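PDB 3NF2: putative polyprenyl synthetase from Streptomyces coelicolor, which probably condenses isopentenyl diphosphate with allylic diphosphates to build longer prenyl chains in a magnesium-dependent reaction. Local coordinates for residues Gln159-Ser164 with Glu180-Gly185; Leu216-Gln221 with Arg309-Ile314; Gly261-Arg266 with Ile295-Gly300. All coordinates share one frame; numbering follows the deposited sequence.

Interaction 1. Residues Gln159-Ser164 with Glu180-Gly185; sequences QAQDIS and EGNKTG. With SO4 (sulfate ion), chain D.
K183 NZ is shared by two anions, the carboxylate of D162 and a sulfate ion. In its salt bridge to D162, NZ lies 2.5 Å from OD1, a modelled separation short enough to be read with caution, and the ammonium comes to the anti side of that oxygen, 21° out of the carboxylate plane. Toward the sulfate the same nitrogen straddles two oxygens, lying 2.9 Å from O4 and 3.0 Å from O1. The lysine chain is extended beyond CG and crosses the aspartate side chain at about a right angle; D162 has CG anti to its own N (chi1 -168°), which carries OD1 over to the amine. Helices 139-165 and 173-198 are consecutive members of the all-helical isoprenoid synthase fold, and K183 sits in the GNKTG sequence. In relatives the lysine of this sequence meets the allylic diphosphate, so the sulfate, probably from the crystallisation liquor, plausibly marks a phosphate position. Nearby, Q159 NE2 bonds to D98 of the first aspartate-rich motif. Away from the anion, N182 ND2 donates to Q161 OE1 over 3.0 Å, the oxygen lying nearly in the amide plane of N182. The donor comes in almost broadside to the Q161 C=O (104°) and tilted out of its plane. Around K183 the helix widens into a pi-type turn, where E180 O receives T184 N and, weakly, G185 N.

Interaction 2. Residues Leu216-Gln221 with Arg309-Ile314; sequences LGLAFQ and RRQHTI
Q311 and H312 lie against L218 and A219 where two antiparallel helices of the all-alpha prenyl synthase fold, 300-319 and 203-230, pack together. The axes of the two segments run 158° apart and approach to 7.7 Å, a close spacing consistent with the small A219, whose CA is 5.1 Å from Q311 CA. Along 309-314, R309 comes first; its side chain turns off to a salt bridge with D306. Q311 carries the contact. Its CB meets the methyl of A219, CB to CB 3.7 Å, and the chain then bends at chi2 (-68°), bringing the amide across L218. There Q311 OE1 comes within 3.3 Å of L218 CD1, and the same oxygen is hydrogen-bonded to H215 ND1, one turn before A219, so a buried amide oxygen is satisfied among apolar neighbours. An alanine in place of Q311 would keep the touch on A219, yet is likely to leave H215 ND1 without its acceptor and open a gap beside L218. H312 follows, with its backbone N 3.7 Å from A219 CB and its ring carried on to D337 of helix 326-339 through NE2. T313 turns back on the first residue of the segment: its OG1, 3.2 Å from R309 O, and its backbone N both donate to that oxygen, arriving from opposite faces of the carbonyl plane. At the end of the segment, I314 CD1 sits over one face of the R310 guanidinium, 3.6 Å above the plane and offset toward its rim.

Interaction 3. Residues Gly261-Arg266 with Ile295-Gly300; sequences GAASER and IEEAGG
S264 OG, on a residue that touches A298, is gripped twice: it is hydrogen-bonded to A256 O in the last turn of helix 251-259 and receives a weak bond from G260 N. The hydroxyl thus ties the start of helix 262-275 back to the helix before it, while the backbone N of S264 faces the methyl of A298, 3.9 Å from its CB. Across the rest of the contact the packing is apolar. A263 points its methyl into the partner segment, where its CB lies 3.9 Å from A298 CB and 3.8 Å from A298 N. These small side chains let the backbones come close, with the CA atoms of A263 and A298 5.2 Å apart. E297 flanks the same methyl: CG stands anti to the backbone N (chi1 -171°) and the chain runs extended, so that its aliphatic part passes alongside A263, CG reaching within 3.8 Å of A263 CB. A298 also meets A256, and I295, pointing away from 261-266, packs on the same helix 251-259 and on W230 of helix 203-230. Glycines shape both backbones. G261, with phi 106°, is the N-cap of helix 262-275, and its O accepts E265 N over 2.8 Å. G299 adopts phi 83° as helix 285-297 ends, and also serves as N-cap of helix 300-319. Its N bonds to E296 O at 2.9 Å, while G300 N reaches I295 O at 2.8 Å, the paired bonds of a Schellman motif joining two successive helices.

How the interactions relate
Helix 173-198 joins interactions 1 and 2, whose centres are about 17 Å apart: one face of it carries K183 toward the sulfate, another rests on helix 203-230. There T184 OG1 probably hydrogen-bonds to Q221 OE1 at 2.7 Å, and L218 CD2 packs 3.6 Å from G181 N. Q221 also bonds to D225 of the second aspartate-rich motif, so this seam runs beside the probable diphosphate and magnesium site, while the Q311 side of interaction 2 belongs to helix 300-319. Interaction 3 is peripheral, its centre about 25 and 24 Å from those of interactions 1 and 2, yet it lies within the loop that interaction 2 closes, and G299 caps the start of the helix bearing Q311.

Interaction 1. Residues Gln159-Ser164 with Glu180-Gly185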
ATOM      1  N   GLN A 159     -11.689  -6.260   2.396  1.00 28.98           N
ATOM      2  CA  GLN A 159     -10.759  -7.354   2.615  1.00 34.95           C
ATOM      3  C   GLN A 159     -10.609  -7.744   4.097  1.00 36.71           C
ATOM      4  O   GLN A 159     -10.525  -8.933   4.410  1.00 39.43           O
ATOM      5  CB  GLN A 159      -9.402  -7.025   1.975  1.00 32.01           C
ATOM      6  CG  GLN A 159      -8.386  -8.153   2.036  1.00 39.50           C
ATOM      7  CD  GLN A 159      -8.826  -9.403   1.295  1.00 45.62           C
ATOM      8  OE1 GLN A 159      -9.706  -9.353   0.430  1.00 42.69           O
ATOM      9  NE2 GLN A 159      -8.204 -10.535   1.627  1.00 40.48           N
ATOM     10  N   ALA A 160     -10.600  -6.757   4.997  1.00 36.62           N
ATOM     11  CA  ALA A 160     -10.612  -7.025   6.444  1.00 36.93           C
ATOM     12  C   ALA A 160     -11.861  -7.792   6.844  1.00 44.01           C
ATOM     13  O   ALA A 160     -11.792  -8.754   7.619  1.00 44.14           O
ATOM     14  CB  ALA A 160     -10.515  -5.723   7.258  1.00 32.96           C
ATOM     15  N   GLN A 161     -12.998  -7.365   6.300  1.00 40.62           N
ATOM     16  CA  GLN A 161     -14.259  -8.064   6.499  1.00 40.05           C
ATOM     17  C   GLN A 161     -14.167  -9.502   5.978  1.00 39.28           C
ATOM     18  O   GLN A 161     -14.578 -10.440   6.665  1.00 39.38           O
ATOM     19  CB  GLN A 161     -15.413  -7.279   5.854  1.00 37.78           C
ATOM     20  CG  GLN A 161     -15.810  -6.053   6.681  1.00 33.29           C
ATOM     21  CD  GLN A 161     -16.451  -4.903   5.889  1.00 49.59           C
ATOM     22  OE1 GLN A 161     -16.734  -5.008   4.692  1.00 43.47           O
ATOM     23  NE2 GLN A 161     -16.685  -3.787   6.580  1.00 36.94           N
ATOM     24  N   ASP A 162     -13.594  -9.673   4.792  1.00 38.62           N
ATOM     25  CA  ASP A 162     -13.436 -11.008   4.204  1.00 45.88           C
ATOM     26  C   ASP A 162     -12.657 -11.936   5.139  1.00 48.16           C
ATOM     27  O   ASP A 162     -13.145 -13.006   5.493  1.00 53.05           O
ATOM     28  CB  ASP A 162     -12.767 -10.932   2.835  1.00 39.01           C
ATOM     29  CG  ASP A 162     -12.854 -12.238   2.078  1.00 50.95           C
ATOM     30  OD1 ASP A 162     -13.679 -12.325   1.149  1.00 54.99           O
ATOM     31  OD2 ASP A 162     -12.115 -13.189   2.414  1.00 62.64           O
ATOM     32  N   ILE A 163     -11.470 -11.494   5.555  1.00 53.12           N
ATOM     33  CA  ILE A 163     -10.646 -12.206   6.538  1.00 54.54           C
ATOM     34  C   ILE A 163     -11.386 -12.460   7.876  1.00 53.60           C
ATOM     35  O   ILE A 163     -11.321 -13.557   8.430  1.00 50.20           O
ATOM     36  CB  ILE A 163      -9.292 -11.471   6.767  1.00 52.81           C
ATOM     37  CG1 ILE A 163      -8.507 -11.389   5.457  1.00 55.78           C
ATOM     38  CG2 ILE A 163      -8.450 -12.168   7.839  1.00 52.68           C
ATOM     39  CD1 ILE A 163      -7.323 -10.442   5.500  1.00 60.46           C
ATOM     40  N   SER A 164     -12.103 -11.449   8.359  1.00 48.27           N
ATOM     41  CA  SER A 164     -12.865 -11.531   9.604  1.00 53.56           C
ATOM     42  C   SER A 164     -13.992 -12.568   9.578  1.00 55.56           C
ATOM     43  O   SER A 164     -14.385 -13.072  10.629  1.00 56.66           O
ATOM     44  CB  SER A 164     -13.442 -10.155   9.951  1.00 54.80           C
ATOM     45  OG  SER A 164     -14.029 -10.151  11.231  1.00 65.54           O
ATOM     46  N   GLU A 180     -19.612  -6.321   0.147  1.00 39.86           N
ATOM     47  CA  GLU A 180     -19.647  -6.218  -1.309  1.00 42.70           C
ATOM     48  C   GLU A 180     -19.623  -4.772  -1.777  1.00 39.57           C
ATOM     49  O   GLU A 180     -19.064  -4.480  -2.825  1.00 42.86           O
ATOM     50  CB  GLU A 180     -20.832  -7.001  -1.891  1.00 41.34           C
ATOM     51  CG  GLU A 180     -20.558  -8.510  -1.859  1.00 38.49           C
ATOM     52  CD  GLU A 180     -21.605  -9.331  -2.569  1.00 46.72           C
ATOM     53  OE1 GLU A 180     -21.441 -10.562  -2.603  1.00 43.22           O
ATOM     54  OE2 GLU A 180     -22.576  -8.760  -3.104  1.00 52.92           O
ATOM     55  N   GLY A 181     -20.198  -3.881  -0.968  1.00 42.31           N
ATOM     56  CA  GLY A 181     -20.136  -2.447  -1.201  1.00 40.08           C
ATOM     57  C   GLY A 181     -18.718  -1.938  -1.076  1.00 42.38           C
ATOM     58  O   GLY A 181     -18.290  -1.090  -1.849  1.00 46.20           O
ATOM     59  N   ASN A 182     -18.004  -2.416  -0.084  1.00 43.27           N
ATOM     60  CA  ASN A 182     -16.616  -2.076   0.047  1.00 41.74           C
ATOM     61  C   ASN A 182     -15.759  -2.640  -1.067  1.00 40.83           C
ATOM     62  O   ASN A 182     -14.956  -1.964  -1.631  1.00 45.17           O
ATOM     63  CB  ASN A 182     -16.084  -2.548   1.388  1.00 37.95           C
ATOM     64  CG  ASN A 182     -16.440  -1.635   2.515  1.00 38.62           C
ATOM     65  OD1 ASN A 182     -16.561  -0.443   2.350  1.00 37.81           O
ATOM     66  ND2 ASN A 182     -16.600  -2.193   3.665  1.00 35.05           N
ATOM     67  N   LYS A 183     -15.962  -3.901  -1.366  1.00 37.68           N
ATOM     68  CA  LYS A 183     -15.199  -4.608  -2.364  1.00 39.95           C
ATOM     69  C   LYS A 183     -15.410  -4.180  -3.786  1.00 42.96           C
ATOM     70  O   LYS A 183     -14.500  -4.145  -4.561  1.00 46.96           O
ATOM     71  CB  LYS A 183     -15.440  -6.101  -2.272  1.00 37.71           C
ATOM     72  CG  LYS A 183     -14.681  -6.820  -1.217  1.00 45.45           C
ATOM     73  CD  LYS A 183     -14.736  -8.294  -1.461  1.00 52.84           C
ATOM     74  CE  LYS A 183     -14.385  -9.110  -0.243  1.00 60.04           C
ATOM     75  NZ  LYS A 183     -14.643 -10.561  -0.418  1.00 58.75           N
ATOM     76  N   THR A 184     -16.638  -3.911  -4.149  1.00 40.62           N
ATOM     77  CA  THR A 184     -16.896  -3.625  -5.523  1.00 39.19           C
ATOM     78  C   THR A 184     -17.470  -2.276  -5.712  1.00 39.70           C
ATOM     79  O   THR A 184     -17.092  -1.576  -6.583  1.00 39.99           O
ATOM     80  CB  THR A 184     -17.797  -4.663  -6.120  1.00 40.09           C
ATOM     81  OG1 THR A 184     -17.140  -5.908  -6.038  1.00 42.56           O
ATOM     82  CG2 THR A 184     -18.042  -4.376  -7.534  1.00 35.38           C
ATOM     83  N   GLY A 185     -18.385  -1.919  -4.851  1.00 40.06           N
ATOM     84  CA  GLY A 185     -19.059  -0.661  -4.964  1.00 42.49           C
ATOM     85  C   GLY A 185     -18.233   0.588  -4.840  1.00 42.56           C
ATOM     86  O   GLY A 185     -18.420   1.501  -5.579  1.00 46.65           O
TER
HETATM   87  S   SO4 D   3     -12.941 -12.475  -2.809  1.00125.62           S
HETATM   88  O1  SO4 D   3     -12.344 -11.342  -2.106  1.00123.56           O
HETATM   89  O2  SO4 D   3     -12.786 -12.293  -4.251  1.00123.11           O
HETATM   90  O3  SO4 D   3     -12.273 -13.709  -2.397  1.00126.88           O
HETATM   91  O4  SO4 D   3     -14.360 -12.560  -2.479  1.00124.85           O

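Interaction 2. Residues Leu216-Gln221 with Arg309-Ile314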
ATOM      1  N   LEU A 216     -24.488   0.951  -8.673  1.00 42.38           N
ATOM      2  CA  LEU A 216     -24.137   0.181  -9.866  1.00 41.08           C
ATOM      3  C   LEU A 216     -23.184  -0.973  -9.522  1.00 44.49           C
ATOM      4  O   LEU A 216     -23.282  -2.066 -10.096  1.00 42.95           O
ATOM      5  CB  LEU A 216     -23.504   1.090 -10.921  1.00 39.46           C
ATOM      6  CG  LEU A 216     -22.927   0.453 -12.190  1.00 52.94           C
ATOM      7  CD1 LEU A 216     -24.042  -0.206 -12.959  1.00 62.43           C
ATOM      8  CD2 LEU A 216     -22.202   1.460 -13.062  1.00 56.12           C
ATOM      9  N   GLY A 217     -22.268  -0.713  -8.583  1.00 43.59           N
ATOM     10  CA  GLY A 217     -21.314  -1.708  -8.112  1.00 38.84           C
ATOM     11  C   GLY A 217     -21.974  -2.878  -7.418  1.00 38.83           C
ATOM     12  O   GLY A 217     -21.621  -4.042  -7.663  1.00 41.53           O
ATOM     13  N   LEU A 218     -22.946  -2.568  -6.568  1.00 37.54           N
ATOM     14  CA  LEU A 218     -23.736  -3.592  -5.884  1.00 41.61           C
ATOM     15  C   LEU A 218     -24.565  -4.424  -6.854  1.00 46.54           C
ATOM     16  O   LEU A 218     -24.682  -5.646  -6.685  1.00 48.36           O
ATOM     17  CB  LEU A 218     -24.631  -2.961  -4.819  1.00 40.18           C
ATOM     18  CG  LEU A 218     -23.938  -2.382  -3.578  1.00 47.68           C
ATOM     19  CD1 LEU A 218     -24.915  -1.549  -2.776  1.00 40.66           C
ATOM     20  CD2 LEU A 218     -23.370  -3.493  -2.696  1.00 50.97           C
ATOM     21  N   ALA A 219     -25.115  -3.771  -7.881  1.00 47.04           N
ATOM     22  CA  ALA A 219     -25.903  -4.476  -8.891  1.00 48.71           C
ATOM     23  C   ALA A 219     -24.994  -5.408  -9.677  1.00 48.82           C
ATOM     24  O   ALA A 219     -25.370  -6.535 -10.014  1.00 49.64           O
ATOM     25  CB  ALA A 219     -26.600  -3.490  -9.818  1.00 50.74           C
ATOM     26  N   PHE A 220     -23.782  -4.924  -9.937  1.00 50.38           N
ATOM     27  CA  PHE A 220     -22.761  -5.675 -10.660  1.00 49.09           C
ATOM     28  C   PHE A 220     -22.312  -6.900  -9.868  1.00 42.82           C
ATOM     29  O   PHE A 220     -22.209  -8.000 -10.422  1.00 44.24           O
ATOM     30  CB  PHE A 220     -21.576  -4.749 -11.004  1.00 48.95           C
ATOM     31  CG  PHE A 220     -20.415  -5.447 -11.640  1.00 55.99           C
ATOM     32  CD1 PHE A 220     -20.459  -5.826 -12.979  1.00 68.07           C
ATOM     33  CD2 PHE A 220     -19.261  -5.711 -10.901  1.00 66.49           C
ATOM     34  CE1 PHE A 220     -19.375  -6.471 -13.571  1.00 69.44           C
ATOM     35  CE2 PHE A 220     -18.173  -6.355 -11.482  1.00 72.45           C
ATOM     36  CZ  PHE A 220     -18.233  -6.738 -12.816  1.00 73.08           C
ATOM     37  N   GLN A 221     -22.062  -6.710  -8.573  1.00 41.65           N
ATOM     38  CA  GLN A 221     -21.612  -7.811  -7.728  1.00 42.68           C
ATOM     39  C   GLN A 221     -22.696  -8.864  -7.481  1.00 44.56           C
ATOM     40  O   GLN A 221     -22.397 -10.066  -7.427  1.00 43.13           O
ATOM     41  CB  GLN A 221     -21.016  -7.316  -6.406  1.00 42.66           C
ATOM     42  CG  GLN A 221     -20.202  -8.410  -5.675  1.00 30.63           C
ATOM     43  CD  GLN A 221     -19.072  -8.940  -6.503  1.00 33.02           C
ATOM     44  OE1 GLN A 221     -18.242  -8.172  -7.000  1.00 41.20           O
ATOM     45  NE2 GLN A 221     -19.027 -10.263  -6.679  1.00 39.82           N
ATOM     46  N   ARG A 309     -31.715  -5.927  -9.578  1.00 59.41           N
ATOM     47  CA  ARG A 309     -32.737  -5.038 -10.146  1.00 57.52           C
ATOM     48  C   ARG A 309     -32.962  -3.794  -9.293  1.00 53.86           C
ATOM     49  O   ARG A 309     -33.000  -2.685  -9.820  1.00 56.56           O
ATOM     50  CB  ARG A 309     -34.043  -5.810 -10.372  1.00 62.17           C
ATOM     51  CG  ARG A 309     -35.326  -4.969 -10.457  1.00 69.16           C
ATOM     52  CD  ARG A 309     -36.470  -5.718 -11.152  1.00 82.80           C
ATOM     53  NE  ARG A 309     -36.627  -7.101 -10.693  1.00 92.53           N
ATOM     54  CZ  ARG A 309     -36.436  -8.181 -11.453  1.00 98.82           C
ATOM     55  NH1 ARG A 309     -36.599  -9.392 -10.934  1.00 98.01           N
ATOM     56  NH2 ARG A 309     -36.084  -8.058 -12.731  1.00 97.49           N
ATOM     57  N   ARG A 310     -33.076  -3.974  -7.981  1.00 52.35           N
ATOM     58  CA  ARG A 310     -33.253  -2.846  -7.068  1.00 50.82           C
ATOM     59  C   ARG A 310     -32.079  -1.873  -7.145  1.00 52.14           C
ATOM     60  O   ARG A 310     -32.288  -0.667  -7.243  1.00 55.60           O
ATOM     61  CB  ARG A 310     -33.450  -3.318  -5.620  1.00 48.69           C
ATOM     62  CG  ARG A 310     -33.963  -2.224  -4.664  1.00 49.45           C
ATOM     63  CD  ARG A 310     -33.449  -2.423  -3.231  1.00 59.30           C
ATOM     64  NE  ARG A 310     -33.897  -1.353  -2.330  1.00 70.26           N
ATOM     65  CZ  ARG A 310     -33.206  -0.886  -1.287  1.00 72.50           C
ATOM     66  NH1 ARG A 310     -32.007  -1.373  -0.983  1.00 69.68           N
ATOM     67  NH2 ARG A 310     -33.715   0.088  -0.542  1.00 71.86           N
ATOM     68  N   GLN A 311     -30.856  -2.407  -7.114  1.00 49.90           N
ATOM     69  CA  GLN A 311     -29.644  -1.584  -7.081  1.00 47.93           C
ATOM     70  C   GLN A 311     -29.417  -0.812  -8.384  1.00 44.42           C
ATOM     71  O   GLN A 311     -29.004   0.348  -8.355  1.00 44.00           O
ATOM     72  CB  GLN A 311     -28.422  -2.432  -6.725  1.00 44.61           C
ATOM     73  CG  GLN A 311     -28.399  -2.887  -5.278  1.00 38.84           C
ATOM     74  CD  GLN A 311     -28.190  -1.724  -4.332  1.00 45.04           C
ATOM     75  OE1 GLN A 311     -27.536  -0.744  -4.680  1.00 48.59           O
ATOM     76  NE2 GLN A 311     -28.752  -1.823  -3.131  1.00 32.82           N
ATOM     77  N   HIS A 312     -29.684  -1.477  -9.503  1.00 43.06           N
ATOM     78  CA  HIS A 312     -29.743  -0.867 -10.828  1.00 52.16           C
ATOM     79  C   HIS A 312     -30.617   0.392 -10.807  1.00 52.49           C
ATOM     80  O   HIS A 312     -30.193   1.458 -11.249  1.00 54.43           O
ATOM     81  CB  HIS A 312     -30.301  -1.894 -11.817  1.00 55.58           C
ATOM     82  CG  HIS A 312     -30.406  -1.405 -13.229  1.00 70.31           C
ATOM     83  ND1 HIS A 312     -31.445  -0.612 -13.671  1.00 82.43           N
ATOM     84  CD2 HIS A 312     -29.627  -1.640 -14.311  1.00 79.04           C
ATOM     85  CE1 HIS A 312     -31.288  -0.361 -14.958  1.00 82.34           C
ATOM     86  NE2 HIS A 312     -30.190  -0.969 -15.370  1.00 80.42           N
ATOM     87  N   THR A 313     -31.822   0.244 -10.266  1.00 52.67           N
ATOM     88  CA  THR A 313     -32.813   1.305 -10.175  1.00 51.60           C
ATOM     89  C   THR A 313     -32.326   2.465  -9.313  1.00 52.24           C
ATOM     90  O   THR A 313     -32.437   3.612  -9.726  1.00 55.27           O
ATOM     91  CB  THR A 313     -34.163   0.732  -9.661  1.00 52.73           C
ATOM     92  OG1 THR A 313     -34.695  -0.162 -10.649  1.00 58.77           O
ATOM     93  CG2 THR A 313     -35.184   1.832  -9.346  1.00 50.85           C
ATOM     94  N   ILE A 314     -31.774   2.171  -8.137  1.00 52.79           N
ATOM     95  CA  ILE A 314     -31.213   3.216  -7.255  1.00 53.38           C
ATOM     96  C   ILE A 314     -30.061   3.984  -7.927  1.00 55.93           C
ATOM     97  O   ILE A 314     -29.941   5.214  -7.770  1.00 50.45           O
ATOM     98  CB  ILE A 314     -30.768   2.642  -5.888  1.00 50.89           C
ATOM     99  CG1 ILE A 314     -31.954   1.950  -5.207  1.00 58.80           C
ATOM    100  CG2 ILE A 314     -30.197   3.750  -4.961  1.00 40.06           C
ATOM    101  CD1 ILE A 314     -31.568   0.880  -4.197  1.00 62.29           C
TER

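Interaction 3. Residues Gly261-Arg266 with Ile295-Gly300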
ATOM      1  N   GLY A 261     -36.556 -22.291   7.076  1.00 66.66           N
ATOM      2  CA  GLY A 261     -37.298 -23.290   6.310  1.00 60.67           C
ATOM      3  C   GLY A 261     -36.370 -24.440   5.972  1.00 59.93           C
ATOM      4  O   GLY A 261     -35.148 -24.311   6.087  1.00 63.57           O
ATOM      5  N   ALA A 262     -36.944 -25.557   5.537  1.00 55.24           N
ATOM      6  CA  ALA A 262     -36.213 -26.822   5.404  1.00 53.75           C
ATOM      7  C   ALA A 262     -35.032 -26.791   4.438  1.00 53.34           C
ATOM      8  O   ALA A 262     -34.058 -27.522   4.625  1.00 58.82           O
ATOM      9  CB  ALA A 262     -37.172 -27.954   5.028  1.00 49.60           C
ATOM     10  N   ALA A 263     -35.138 -25.970   3.397  1.00 51.56           N
ATOM     11  CA  ALA A 263     -34.069 -25.812   2.423  1.00 52.37           C
ATOM     12  C   ALA A 263     -32.914 -25.048   3.059  1.00 46.31           C
ATOM     13  O   ALA A 263     -31.761 -25.461   2.981  1.00 43.10           O
ATOM     14  CB  ALA A 263     -34.587 -25.065   1.201  1.00 56.96           C
ATOM     15  N   SER A 264     -33.260 -23.945   3.711  1.00 42.71           N
ATOM     16  CA  SER A 264     -32.301 -23.098   4.396  1.00 49.15           C
ATOM     17  C   SER A 264     -31.566 -23.821   5.527  1.00 51.95           C
ATOM     18  O   SER A 264     -30.338 -23.723   5.628  1.00 51.87           O
ATOM     19  CB  SER A 264     -33.022 -21.893   4.959  1.00 43.59           C
ATOM     20  OG  SER A 264     -32.121 -21.055   5.659  1.00 52.71           O
ATOM     21  N   GLU A 265     -32.322 -24.535   6.364  1.00 51.10           N
ATOM     22  CA  GLU A 265     -31.757 -25.274   7.493  1.00 49.39           C
ATOM     23  C   GLU A 265     -30.790 -26.346   7.006  1.00 44.00           C
ATOM     24  O   GLU A 265     -29.692 -26.480   7.539  1.00 49.44           O
ATOM     25  CB  GLU A 265     -32.860 -25.905   8.360  1.00 51.65           C
ATOM     26  CG  GLU A 265     -33.876 -24.922   8.968  1.00 57.08           C
ATOM     27  CD  GLU A 265     -33.382 -24.185  10.215  1.00 63.85           C
ATOM     28  OE1 GLU A 265     -32.445 -24.670  10.885  1.00 64.52           O
ATOM     29  OE2 GLU A 265     -33.953 -23.119  10.531  1.00 59.80           O
ATOM     30  N   ARG A 266     -31.181 -27.093   5.980  1.00 45.84           N
ATOM     31  CA  ARG A 266     -30.331 -28.171   5.474  1.00 45.42           C
ATOM     32  C   ARG A 266     -29.054 -27.655   4.798  1.00 47.36           C
ATOM     33  O   ARG A 266     -27.972 -28.243   4.948  1.00 50.28           O
ATOM     34  CB  ARG A 266     -31.118 -29.096   4.545  1.00 42.61           C
ATOM     35  CG  ARG A 266     -30.332 -30.318   4.057  1.00 47.25           C
ATOM     36  CD  ARG A 266     -29.761 -31.137   5.221  1.00 41.68           C
ATOM     37  NE  ARG A 266     -28.862 -32.177   4.737  1.00 44.41           N
ATOM     38  CZ  ARG A 266     -28.042 -32.889   5.504  1.00 53.83           C
ATOM     39  NH1 ARG A 266     -27.268 -33.809   4.948  1.00 49.88           N
ATOM     40  NH2 ARG A 266     -27.987 -32.678   6.816  1.00 48.90           N
ATOM     41  N   ILE A 295     -29.987 -23.639  -2.593  1.00 43.59           N
ATOM     42  CA  ILE A 295     -29.983 -22.161  -2.510  1.00 41.01           C
ATOM     43  C   ILE A 295     -31.182 -21.592  -3.274  1.00 39.73           C
ATOM     44  O   ILE A 295     -31.869 -20.691  -2.793  1.00 49.17           O
ATOM     45  CB  ILE A 295     -28.661 -21.547  -3.060  1.00 40.82           C
ATOM     46  CG1 ILE A 295     -27.482 -21.867  -2.149  1.00 26.46           C
ATOM     47  CG2 ILE A 295     -28.752 -20.009  -3.209  1.00 40.85           C
ATOM     48  CD1 ILE A 295     -26.143 -21.790  -2.892  1.00 30.26           C
ATOM     49  N   GLU A 296     -31.435 -22.128  -4.459  1.00 41.70           N
ATOM     50  CA  GLU A 296     -32.620 -21.736  -5.209  1.00 51.17           C
ATOM     51  C   GLU A 296     -33.933 -22.021  -4.452  1.00 50.24           C
ATOM     52  O   GLU A 296     -34.761 -21.110  -4.302  1.00 43.83           O
ATOM     53  CB  GLU A 296     -32.623 -22.332  -6.627  1.00 52.86           C
ATOM     54  CG  GLU A 296     -33.689 -21.688  -7.517  1.00 59.33           C
ATOM     55  CD  GLU A 296     -33.463 -21.869  -9.010  1.00 61.16           C
ATOM     56  OE1 GLU A 296     -32.516 -22.581  -9.414  1.00 56.87           O
ATOM     57  OE2 GLU A 296     -34.250 -21.282  -9.785  1.00 69.55           O
ATOM     58  N   GLU A 297     -34.101 -23.246  -3.931  1.00 50.59           N
ATOM     59  CA  GLU A 297     -35.292 -23.564  -3.112  1.00 50.04           C
ATOM     60  C   GLU A 297     -35.488 -22.614  -1.930  1.00 47.91           C
ATOM     61  O   GLU A 297     -36.615 -22.189  -1.662  1.00 53.62           O
ATOM     62  CB  GLU A 297     -35.332 -25.029  -2.634  1.00 55.31           C
ATOM     63  CG  GLU A 297     -36.687 -25.400  -1.973  1.00 59.25           C
ATOM     64  CD  GLU A 297     -36.780 -26.830  -1.437  1.00 64.73           C
ATOM     65  OE1 GLU A 297     -37.566 -27.056  -0.490  1.00 63.19           O
ATOM     66  OE2 GLU A 297     -36.100 -27.733  -1.963  1.00 68.74           O
ATOM     67  N   ALA A 298     -34.400 -22.237  -1.255  1.00 43.72           N
ATOM     68  CA  ALA A 298     -34.505 -21.300  -0.123  1.00 39.07           C
ATOM     69  C   ALA A 298     -34.753 -19.848  -0.542  1.00 46.94           C
ATOM     70  O   ALA A 298     -34.872 -18.957   0.311  1.00 45.09           O
ATOM     71  CB  ALA A 298     -33.274 -21.401   0.771  1.00 40.04           C
ATOM     72  N   GLY A 299     -34.827 -19.606  -1.850  1.00 48.98           N
ATOM     73  CA  GLY A 299     -35.088 -18.268  -2.367  1.00 53.59           C
ATOM     74  C   GLY A 299     -33.851 -17.388  -2.463  1.00 55.32           C
ATOM     75  O   GLY A 299     -33.967 -16.159  -2.503  1.00 49.30           O
ATOM     76  N   GLY A 300     -32.673 -18.016  -2.501  1.00 52.18           N
ATOM     77  CA  GLY A 300     -31.401 -17.293  -2.592  1.00 50.10           C
ATOM     78  C   GLY A 300     -31.154 -16.631  -3.940  1.00 50.84           C
ATOM     79  O   GLY A 300     -30.758 -15.467  -4.002  1.00 51.59           O
TER